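Side-chain contacts in botulinum neurotoxin type C1 (PDB 3R4S), which probably brings the neurotoxin to nerve cells by binding two ganglioside molecules, with sialic acid held in pockets of its heavy-chain receptor-binding region: residues T64-E67 and N68-Y71; S134-I137 and S138-A141; E345-K348 and D349-N353; M361-T364 and Y365-A368. One frame throughout, in Å; residues are numbered along the deposited sequence.

Contact 1. Residues T64-E67 and N68-Y71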
loop_
_atom_site.group_PDB
_atom_site.type_symbol
_atom_site.label_atom_id
_atom_site.label_comp_id
_atom_site.label_asym_id
_atom_site.label_seq_id
_atom_site.Cartn_x
_atom_site.Cartn_y
_atom_site.Cartn_z
ATOM N N THR A 64 -28.267 -3.883 -1.219
ATOM C CA THR A 64 -29.368 -4.468 -1.980
ATOM C C THR A 64 -29.688 -3.579 -3.167
ATOM O O THR A 64 -30.249 -2.491 -3.019
ATOM C CB THR A 64 -30.617 -4.678 -1.118
ATOM O OG1 THR A 64 -30.273 -5.488 0.009
ATOM C CG2 THR A 64 -31.724 -5.370 -1.924
ATOM N N GLN A 65 -29.310 -4.046 -4.347
ATOM C CA GLN A 65 -29.473 -3.263 -5.561
ATOM C C GLN A 65 -30.878 -3.388 -6.112
ATOM O O GLN A 65 -31.592 -4.356 -5.834
ATOM C CB GLN A 65 -28.494 -3.733 -6.633
ATOM C CG GLN A 65 -27.034 -3.511 -6.270
ATOM C CD GLN A 65 -26.107 -4.175 -7.260
ATOM O OE1 GLN A 65 -25.673 -3.548 -8.224
ATOM N NE2 GLN A 65 -25.824 -5.467 -7.047
ATOM N N ASN A 66 -31.259 -2.397 -6.906
ATOM C CA ASN A 66 -32.434 -2.491 -7.748
ATOM C C ASN A 66 -32.301 -3.707 -8.672
ATOM O O ASN A 66 -31.324 -3.828 -9.404
ATOM C CB ASN A 66 -32.552 -1.192 -8.554
ATOM C CG ASN A 66 -33.725 -1.193 -9.482
ATOM O OD1 ASN A 66 -33.766 -1.960 -10.447
ATOM N ND2 ASN A 66 -34.700 -0.330 -9.202
ATOM N N GLU A 67 -33.273 -4.611 -8.646
ATOM C CA GLU A 67 -33.136 -5.863 -9.396
ATOM C C GLU A 67 -33.119 -5.667 -10.917
ATOM O O GLU A 67 -32.549 -6.475 -11.663
ATOM C CB GLU A 67 -34.228 -6.862 -9.005
ATOM C CG GLU A 67 -35.620 -6.482 -9.499
ATOM C CD GLU A 67 -36.687 -7.487 -9.069
ATOM O OE1 GLU A 67 -36.374 -8.395 -8.259
ATOM O OE2 GLU A 67 -37.839 -7.360 -9.536
ATOM N N ASN A 68 -33.745 -4.592 -11.376
ATOM C CA ASN A 68 -33.801 -4.307 -12.802
ATOM C C ASN A 68 -32.467 -3.800 -13.344
ATOM O O ASN A 68 -32.045 -4.176 -14.438
ATOM C CB ASN A 68 -34.934 -3.314 -13.081
ATOM C CG ASN A 68 -36.289 -3.868 -12.661
ATOM O OD1 ASN A 68 -36.752 -4.865 -13.217
ATOM N ND2 ASN A 68 -36.908 -3.255 -11.657
ATOM N N ILE A 69 -31.794 -2.959 -12.572
ATOM C CA ILE A 69 -30.497 -2.463 -13.009
ATOM C C ILE A 69 -29.507 -3.633 -13.048
ATOM O O ILE A 69 -28.669 -3.722 -13.941
ATOM C CB ILE A 69 -29.985 -1.272 -12.139
ATOM C CG1 ILE A 69 -28.866 -0.527 -12.863
ATOM C CG2 ILE A 69 -29.545 -1.722 -10.757
ATOM C CD1 ILE A 69 -29.231 -0.094 -14.285
ATOM N N VAL A 70 -29.625 -4.556 -12.099
ATOM C CA VAL A 70 -28.779 -5.750 -12.113
ATOM C C VAL A 70 -29.045 -6.552 -13.388
ATOM O O VAL A 70 -28.125 -6.890 -14.144
ATOM C CB VAL A 70 -29.039 -6.636 -10.869
ATOM C CG1 VAL A 70 -28.263 -7.963 -10.963
ATOM C CG2 VAL A 70 -28.668 -5.880 -9.597
ATOM N N TYR A 71 -30.316 -6.853 -13.624
ATOM C CA TYR A 71 -30.718 -7.637 -14.788
ATOM C C TYR A 71 -30.217 -7.027 -16.103
ATOM O O TYR A 71 -29.737 -7.744 -16.987
ATOM C CB TYR A 71 -32.247 -7.779 -14.814
ATOM C CG TYR A 71 -32.746 -8.674 -15.921
ATOM C CD1 TYR A 71 -32.743 -10.059 -15.777
ATOM C CD2 TYR A 71 -33.206 -8.140 -17.118
ATOM C CE1 TYR A 71 -33.191 -10.886 -16.795
ATOM C CE2 TYR A 71 -33.657 -8.956 -18.138
ATOM C CZ TYR A 71 -33.648 -10.325 -17.970
ATOM O OH TYR A 71 -34.096 -11.134 -18.982
HETATM O O HOH W 1 -39.289 -4.911 -10.172
#
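N66 OD1 takes up two backbone N-H groups from the first helical turn: I69 N donates to it at 3.1 Å, and N68 N reaches it at 2.8 Å through a bent, weak bond. The I69 bond is the straighter, with 153° at the hydrogen, although its donor is tilted out of the plane of the N66 amide. A trans first torsion (chi1 179°) swings the N66 carboxamide forward over the start of the helix. N66 CB then rests on I69 CG2 at 3.8 Å. Behind the cap the regular helical bonds set in, V70 N to N66 O at 3.3 Å and Y71 N to E67 O at 3.0 Å. Q65 CB packs on V70 CG2 at 3.7 Å, the two buried side chains crossing at about a right angle, while F182 and K184 from another loop lie against V70. On the outer side one water donates to E67 OE2 (2.9 Å) and accepts from N68 ND2 (3.3 Å), tying together a carboxylate and an amide that stand nearly perpendicular. The whole is an asparagine N-cap, here starting helix 67-73 after strand 60-64 in the concanavalin-like half of the receptor-binding region.

Contact 2. Residues S134-I137 and S138-A141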
loop_
_atom_site.group_PDB
_atom_site.type_symbol
_atom_site.label_atom_id
_atom_site.label_comp_id
_atom_site.label_asym_id
_atom_site.label_seq_id
_atom_site.Cartn_x
_atom_site.Cartn_y
_atom_site.Cartn_z
ATOM N N SER A 134 -2.196 -13.158 -6.888
ATOM C CA SER A 134 -1.393 -13.740 -5.808
ATOM C C SER A 134 -0.222 -12.815 -5.524
ATOM O O SER A 134 0.460 -12.365 -6.439
ATOM C CB SER A 134 -0.900 -15.153 -6.146
ATOM O OG SER A 134 -0.139 -15.152 -7.344
ATOM N N TYR A 135 -0.005 -12.503 -4.254
ATOM C CA TYR A 135 1.071 -11.583 -3.922
ATOM C C TYR A 135 2.407 -12.339 -3.808
ATOM O O TYR A 135 2.414 -13.567 -3.666
ATOM C CB TYR A 135 0.731 -10.744 -2.682
ATOM C CG TYR A 135 0.771 -11.448 -1.333
ATOM C CD1 TYR A 135 1.983 -11.798 -0.751
ATOM C CD2 TYR A 135 -0.400 -11.698 -0.611
ATOM C CE1 TYR A 135 2.035 -12.403 0.490
ATOM C CE2 TYR A 135 -0.358 -12.311 0.645
ATOM C CZ TYR A 135 0.873 -12.658 1.185
ATOM O OH TYR A 135 0.950 -13.258 2.425
ATOM N N ASP A 136 3.517 -11.611 -3.917
ATOM C CA ASP A 136 4.857 -12.207 -3.875
ATOM C C ASP A 136 5.249 -12.489 -2.435
ATOM O O ASP A 136 5.584 -11.571 -1.693
ATOM C CB ASP A 136 5.879 -11.257 -4.503
ATOM C CG ASP A 136 7.296 -11.847 -4.547
ATOM O OD1 ASP A 136 7.618 -12.747 -3.744
ATOM O OD2 ASP A 136 8.092 -11.403 -5.398
ATOM N N ILE A 137 5.203 -13.763 -2.050
ATOM C CA ILE A 137 5.452 -14.175 -0.672
ATOM C C ILE A 137 6.855 -13.802 -0.188
ATOM O O ILE A 137 7.030 -13.334 0.934
ATOM C CB ILE A 137 5.224 -15.693 -0.489
ATOM C CG1 ILE A 137 3.753 -16.042 -0.736
ATOM C CG2 ILE A 137 5.635 -16.135 0.911
ATOM C CD1 ILE A 137 3.437 -17.521 -0.634
ATOM N N SER A 138 7.851 -13.992 -1.042
ATOM C CA SER A 138 9.227 -13.757 -0.631
ATOM C C SER A 138 9.480 -12.285 -0.286
ATOM O O SER A 138 10.420 -11.957 0.434
ATOM C CB SER A 138 10.195 -14.224 -1.719
ATOM O OG SER A 138 10.272 -13.276 -2.766
ATOM N N ASN A 139 8.637 -11.394 -0.789
ATOM C CA ASN A 139 8.836 -9.976 -0.527
ATOM C C ASN A 139 7.860 -9.432 0.507
ATOM O O ASN A 139 7.734 -8.218 0.676
ATOM C CB ASN A 139 8.758 -9.189 -1.830
ATOM C CG ASN A 139 9.944 -9.463 -2.733
ATOM O OD1 ASN A 139 11.024 -9.819 -2.256
ATOM N ND2 ASN A 139 9.752 -9.309 -4.040
ATOM N N ASN A 140 7.195 -10.346 1.208
ATOM C CA ASN A 140 6.096 -9.995 2.093
ATOM C C ASN A 140 5.912 -10.962 3.255
ATOM O O ASN A 140 4.790 -11.388 3.526
ATOM C CB ASN A 140 4.786 -9.925 1.298
ATOM C CG ASN A 140 4.740 -8.739 0.355
ATOM O OD1 ASN A 140 4.516 -7.601 0.779
ATOM N ND2 ASN A 140 4.958 -8.995 -0.933
ATOM N N ALA A 141 6.999 -11.289 3.956
ATOM C CA ALA A 141 6.925 -12.178 5.126
ATOM C C ALA A 141 6.074 -11.624 6.271
ATOM O O ALA A 141 5.403 -12.385 6.978
ATOM C CB ALA A 141 8.333 -12.529 5.626
HETATM O O HOH W 2 3.291 -13.417 4.097
#
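D136 and S138 meet through their side chains in the loop between strands 127-134 and 148-155, S138 OG donating to D136 OD1 at 2.9 Å on the syn side of the carboxylate. Two rotamers make this possible: chi1 of -177° carries the D136 carboxylate off the far side of its N, forward along the chain, and chi1 of 79° turns S138 OG back to face it. The other oxygen, D136 OD2, lies 3.0 Å from N139 ND2, but the angle is too poor for a hydrogen bond. N139 N donates to D136 O at 3.2 Å, closing a type I beta turn, D136-N139. From the other face of the carbonyl N140 ND2 donates to D136 O at 2.8 Å, in an almost straight bond (175°) in the plane of the N140 amide. An overlapping turn, I137-N140, closes where N140 N donates to I137 O at 3.0 Å. N140 CB also approaches Y135 CE1 obliquely, at 3.8 Å; that ring in turn meets W89 and Y144, and a water joins Y135 OH to N140 O. The buried N140 amide thus has a backbone acceptor for its ND2, and the exposed D136 carboxylate, with a serine hydroxyl donated to it, would probably remain ionised.

Contact 3. Residues E345-K348 and D349-N353. With SIA (N-acetyl-alpha-neuraminic acid), chain D.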
loop_
_atom_site.group_PDB
_atom_site.type_symbol
_atom_site.label_atom_id
_atom_site.label_comp_id
_atom_site.label_asym_id
_atom_site.label_seq_id
_atom_site.Cartn_x
_atom_site.Cartn_y
_atom_site.Cartn_z
ATOM N N GLU A 345 24.143 15.522 16.925
ATOM C CA GLU A 345 23.333 16.136 17.959
ATOM C C GLU A 345 22.532 17.285 17.394
ATOM O O GLU A 345 23.034 18.064 16.584
ATOM C CB GLU A 345 24.220 16.643 19.101
ATOM C CG GLU A 345 24.825 15.542 19.943
ATOM C CD GLU A 345 25.668 16.094 21.073
ATOM O OE1 GLU A 345 25.297 17.150 21.631
ATOM O OE2 GLU A 345 26.703 15.476 21.396
ATOM N N GLN A 346 21.286 17.393 17.838
ATOM C CA GLN A 346 20.419 18.482 17.416
ATOM C C GLN A 346 20.986 19.818 17.868
ATOM O O GLN A 346 21.686 19.891 18.874
ATOM C CB GLN A 346 19.016 18.295 17.984
ATOM C CG GLN A 346 18.315 17.056 17.474
ATOM C CD GLN A 346 16.887 16.964 17.956
ATOM O OE1 GLN A 346 16.468 17.729 18.825
ATOM N NE2 GLN A 346 16.126 16.024 17.398
ATOM N N THR A 347 20.691 20.869 17.114
ATOM C CA THR A 347 21.094 22.213 17.497
ATOM C C THR A 347 19.867 23.100 17.461
ATOM O O THR A 347 18.789 22.665 17.049
ATOM C CB THR A 347 22.173 22.799 16.553
ATOM O OG1 THR A 347 21.678 22.832 15.208
ATOM C CG2 THR A 347 23.444 21.976 16.600
ATOM N N LYS A 348 20.030 24.345 17.885
ATOM C CA LYS A 348 18.911 25.273 17.952
ATOM C C LYS A 348 18.428 25.623 16.547
ATOM O O LYS A 348 17.231 25.803 16.310
ATOM C CB LYS A 348 19.322 26.542 18.708
ATOM C CG LYS A 348 18.222 27.590 18.816
ATOM C CD LYS A 348 18.797 28.960 19.178
ATOM C CE LYS A 348 17.748 30.064 19.087
ATOM N NZ LYS A 348 16.683 29.936 20.124
ATOM N N ASP A 349 19.367 25.713 15.615
ATOM C CA ASP A 349 19.042 26.069 14.239
ATOM C C ASP A 349 19.192 24.878 13.297
ATOM O O ASP A 349 20.040 24.013 13.518
ATOM C CB ASP A 349 19.943 27.208 13.770
ATOM C CG ASP A 349 19.709 28.490 14.545
ATOM O OD1 ASP A 349 18.530 28.859 14.745
ATOM O OD2 ASP A 349 20.705 29.130 14.946
ATOM N N ILE A 350 18.368 24.842 12.252
ATOM C CA ILE A 350 18.470 23.817 11.214
ATOM C C ILE A 350 19.752 24.004 10.411
ATOM O O ILE A 350 19.908 25.007 9.715
ATOM C CB ILE A 350 17.285 23.896 10.214
ATOM C CG1 ILE A 350 15.943 23.959 10.947
ATOM C CG2 ILE A 350 17.333 22.739 9.224
ATOM C CD1 ILE A 350 15.654 22.760 11.788
ATOM N N ASN A 351 20.675 23.054 10.502
ATOM C CA ASN A 351 21.869 23.105 9.664
ATOM C C ASN A 351 21.640 22.498 8.277
ATOM O O ASN A 351 20.899 21.533 8.129
ATOM C CB ASN A 351 23.042 22.410 10.352
ATOM C CG ASN A 351 23.615 23.236 11.494
ATOM O OD1 ASN A 351 23.368 22.954 12.671
ATOM N ND2 ASN A 351 24.370 24.276 11.149
ATOM N N ASP A 352 22.306 23.056 7.274
ATOM C CA ASP A 352 22.133 22.634 5.895
ATOM C C ASP A 352 22.302 21.128 5.700
ATOM O O ASP A 352 21.583 20.521 4.903
ATOM C CB ASP A 352 23.101 23.372 4.965
ATOM C CG ASP A 352 22.992 22.888 3.515
ATOM O OD1 ASP A 352 22.108 23.397 2.792
ATOM O OD2 ASP A 352 23.772 21.989 3.106
ATOM N N ASN A 353 23.250 20.527 6.413
ATOM C CA ASN A 353 23.570 19.122 6.168
ATOM C C ASN A 353 22.539 18.124 6.689
ATOM O O ASN A 353 22.702 16.916 6.508
ATOM C CB ASN A 353 24.997 18.755 6.613
ATOM C CG ASN A 353 25.213 18.895 8.116
ATOM O OD1 ASN A 353 24.262 18.979 8.893
ATOM N ND2 ASN A 353 26.484 18.917 8.530
HETATM C C1 SIA D . 12.887 18.552 16.756
HETATM C C2 SIA D . 12.803 20.043 17.000
HETATM C C3 SIA D . 12.579 20.360 18.480
HETATM C C4 SIA D . 13.829 20.223 19.332
HETATM C C5 SIA D . 14.998 20.928 18.671
HETATM C C6 SIA D . 15.169 20.380 17.259
HETATM C C7 SIA D . 16.364 20.971 16.516
HETATM C C8 SIA D . 16.447 20.392 15.105
HETATM C C9 SIA D . 17.774 20.753 14.446
HETATM C C10 SIA D . 16.970 21.378 19.998
HETATM C C11 SIA D . 18.154 20.816 20.742
HETATM N N5 SIA D . 16.165 20.486 19.416
HETATM O O1A SIA D . 13.477 18.159 15.715
HETATM O O1B SIA D . 12.364 17.763 17.579
HETATM O O2 SIA D . 11.696 20.540 16.238
HETATM O O4 SIA D . 13.599 20.811 20.615
HETATM O O6 SIA D . 13.991 20.655 16.497
HETATM O O7 SIA D . 16.208 22.393 16.421
HETATM O O8 SIA D . 16.288 18.960 15.144
HETATM O O9 SIA D . 18.790 19.955 15.059
HETATM O O10 SIA D . 16.758 22.580 19.926
#
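T347 turns its side chain across the loop toward D349 and N351. Starting at its root, T347 CB lies 3.9 Å from D349 O. A chi1 of 59° wedges the hydroxyl, OG1, in close to the main chain on both sides of CA, and from there it donates to D349 O at 2.6 Å, in the plane of that carbonyl. The same OG1 lies 3.1 Å from N351 OD1, and the methyl, T347 CG2, approaches N351 OD1 at 4.0 Å, the T347 and N351 side chains crossing at about a right angle. This loop links strands 338-345 and 356-362 of the C-terminal, trefoil-clan half of the receptor-binding region, and its backbone forms part of the pocket for N-acetyl-alpha-neuraminic acid. While the side chain of T347 is occupied within the loop, its main chain grips the glycerol tail of the sugar from two points: T347 N donates to O9 at 2.9 Å, and T347 O accepts from O7 at 2.7 Å. Next door, the extended Q346 chain runs alongside the sugar until OE1 accepts from the acetamido nitrogen N5 at 2.8 Å (154° at the hydrogen). N320 and Y309 add further hydrogen bonds to the sialic acid. In a carbon-carbon contact, CD1 of I350, whose side chain also packs on Y309, comes within 3.9 Å of the sugar carbon C9.

Contact 4. Residues M361-T364 and Y365-A368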
loop_
_atom_site.group_PDB
_atom_site.type_symbol
_atom_site.label_atom_id
_atom_site.label_comp_id
_atom_site.label_asym_id
_atom_site.label_seq_id
_atom_site.Cartn_x
_atom_site.Cartn_y
_atom_site.Cartn_z
ATOM N N MET A 361 7.307 7.617 -4.517
ATOM C CA MET A 361 7.811 6.654 -5.491
ATOM C C MET A 361 7.057 5.363 -5.278
ATOM O O MET A 361 7.465 4.497 -4.502
ATOM C CB MET A 361 9.315 6.439 -5.338
ATOM C CG MET A 361 9.907 5.363 -6.268
ATOM S SD MET A 361 9.476 5.558 -8.015
ATOM C CE MET A 361 10.153 7.157 -8.395
ATOM N N ASN A 362 5.912 5.266 -5.932
ATOM C CA ASN A 362 5.033 4.134 -5.755
ATOM C C ASN A 362 5.076 3.256 -6.980
ATOM O O ASN A 362 5.316 3.732 -8.091
ATOM C CB ASN A 362 3.595 4.615 -5.559
ATOM C CG ASN A 362 3.450 5.535 -4.375
ATOM O OD1 ASN A 362 2.798 6.581 -4.458
ATOM N ND2 ASN A 362 4.066 5.163 -3.264
ATOM N N ASN A 363 4.838 1.971 -6.784
ATOM C CA ASN A 363 4.568 1.102 -7.918
ATOM C C ASN A 363 3.608 0.014 -7.494
ATOM O O ASN A 363 3.092 0.034 -6.371
ATOM C CB ASN A 363 5.857 0.556 -8.552
ATOM C CG ASN A 363 6.595 -0.418 -7.652
ATOM O OD1 ASN A 363 6.078 -0.863 -6.625
ATOM N ND2 ASN A 363 7.813 -0.767 -8.049
ATOM N N THR A 364 3.342 -0.924 -8.386
ATOM C CA THR A 364 2.271 -1.871 -8.134
ATOM C C THR A 364 2.430 -2.616 -6.795
ATOM O O THR A 364 1.439 -2.923 -6.138
ATOM C CB THR A 364 2.061 -2.849 -9.320
ATOM O OG1 THR A 364 0.882 -3.629 -9.084
ATOM C CG2 THR A 364 3.235 -3.784 -9.464
ATOM N N TYR A 365 3.657 -2.878 -6.364
ATOM C CA TYR A 365 3.833 -3.711 -5.169
ATOM C C TYR A 365 4.402 -3.035 -3.916
ATOM O O TYR A 365 4.406 -3.648 -2.843
ATOM C CB TYR A 365 4.611 -4.990 -5.514
ATOM C CG TYR A 365 3.855 -5.815 -6.536
ATOM C CD1 TYR A 365 2.473 -5.995 -6.405
ATOM C CD2 TYR A 365 4.497 -6.389 -7.640
ATOM C CE1 TYR A 365 1.749 -6.718 -7.325
ATOM C CE2 TYR A 365 3.774 -7.122 -8.575
ATOM C CZ TYR A 365 2.393 -7.278 -8.409
ATOM O OH TYR A 365 1.637 -7.998 -9.315
ATOM N N TYR A 366 4.839 -1.779 -4.044
ATOM C CA TYR A 366 5.392 -1.030 -2.906
ATOM C C TYR A 366 4.903 0.417 -2.887
ATOM O O TYR A 366 4.754 1.036 -3.945
ATOM C CB TYR A 366 6.926 -0.983 -2.973
ATOM C CG TYR A 366 7.595 -2.322 -2.843
ATOM C CD1 TYR A 366 8.200 -2.931 -3.938
ATOM C CD2 TYR A 366 7.630 -2.987 -1.614
ATOM C CE1 TYR A 366 8.820 -4.180 -3.814
ATOM C CE2 TYR A 366 8.241 -4.229 -1.480
ATOM C CZ TYR A 366 8.834 -4.821 -2.584
ATOM O OH TYR A 366 9.446 -6.050 -2.454
ATOM N N TYR A 367 4.697 0.957 -1.687
ATOM C CA TYR A 367 4.609 2.410 -1.471
ATOM C C TYR A 367 5.932 2.890 -0.873
ATOM O O TYR A 367 6.336 2.428 0.198
ATOM C CB TYR A 367 3.495 2.745 -0.488
ATOM C CG TYR A 367 2.115 2.398 -0.981
ATOM C CD1 TYR A 367 1.385 3.291 -1.766
ATOM C CD2 TYR A 367 1.529 1.189 -0.643
ATOM C CE1 TYR A 367 0.097 2.971 -2.207
ATOM C CE2 TYR A 367 0.263 0.863 -1.079
ATOM C CZ TYR A 367 -0.449 1.754 -1.849
ATOM O OH TYR A 367 -1.702 1.389 -2.276
ATOM N N ALA A 368 6.600 3.822 -1.545
ATOM C CA ALA A 368 7.939 4.228 -1.135
ATOM C C ALA A 368 8.209 5.667 -1.527
ATOM O O ALA A 368 7.295 6.402 -1.893
ATOM C CB ALA A 368 8.978 3.303 -1.768
HETATM O O HOH W 3 7.837 1.867 -5.176
#
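The tip of the beta hairpin formed by strands 356-362 and 367-374, in the trefoil-clan half of the chain, is a tight turn through T364 and Y365, flanked by N363 and Y366. N363 N donates to Y366 O at 3.0 Å in a nearly straight bond (174°), whereas the return bond from Y366 N to N363 O is weak. The N363 side chain strengthens the bend with an Asx turn. A chi1 of 68° folds N363 CG in over its own backbone and brings OD1 round over the turn to accept from Y365 N at 3.2 Å and from Y366 N at 3.0 Å. The Y366 donor lies nearly along the C=O axis of the amide, the Y365 donor well above its plane. Farther down the hairpin M361 N donates to A368 O at 2.9 Å, and a water donates to M361 O at 2.7 Å and, weakly, to Y366 O. The Y367 hydroxyl is hydrogen-bonded to the backbone oxygen of W147, and Y365 O accepts from K146. At the apex T364 and Y365 lie side by side, and the T364 methyl makes a CH-pi contact, its CG2 standing 3.4 Å from the centroid of the Y365 ring, over the face.

In the fold
The four contacts follow one another along the chain, two in each half of the receptor-binding region. Contacts 1 and 2 belong to the concanavalin-like half, contacts 3 and 4 to the trefoil-clan half. Contacts 2 and 4 meet where the halves adjoin: N139 CB packs on Y366 OH at 3.3 Å, with the contact centres about 14 Å apart. Contact 3 alone touches a ligand, and E345 at its start forms a salt bridge to R269 of the second sialic acid pocket. The N-cap of contact 1 lies on the opposite side of the chain's centre, about 63 Å from contact 3 between centres. Contact 4 is about 20 Å from contact 3 at the nearest atoms.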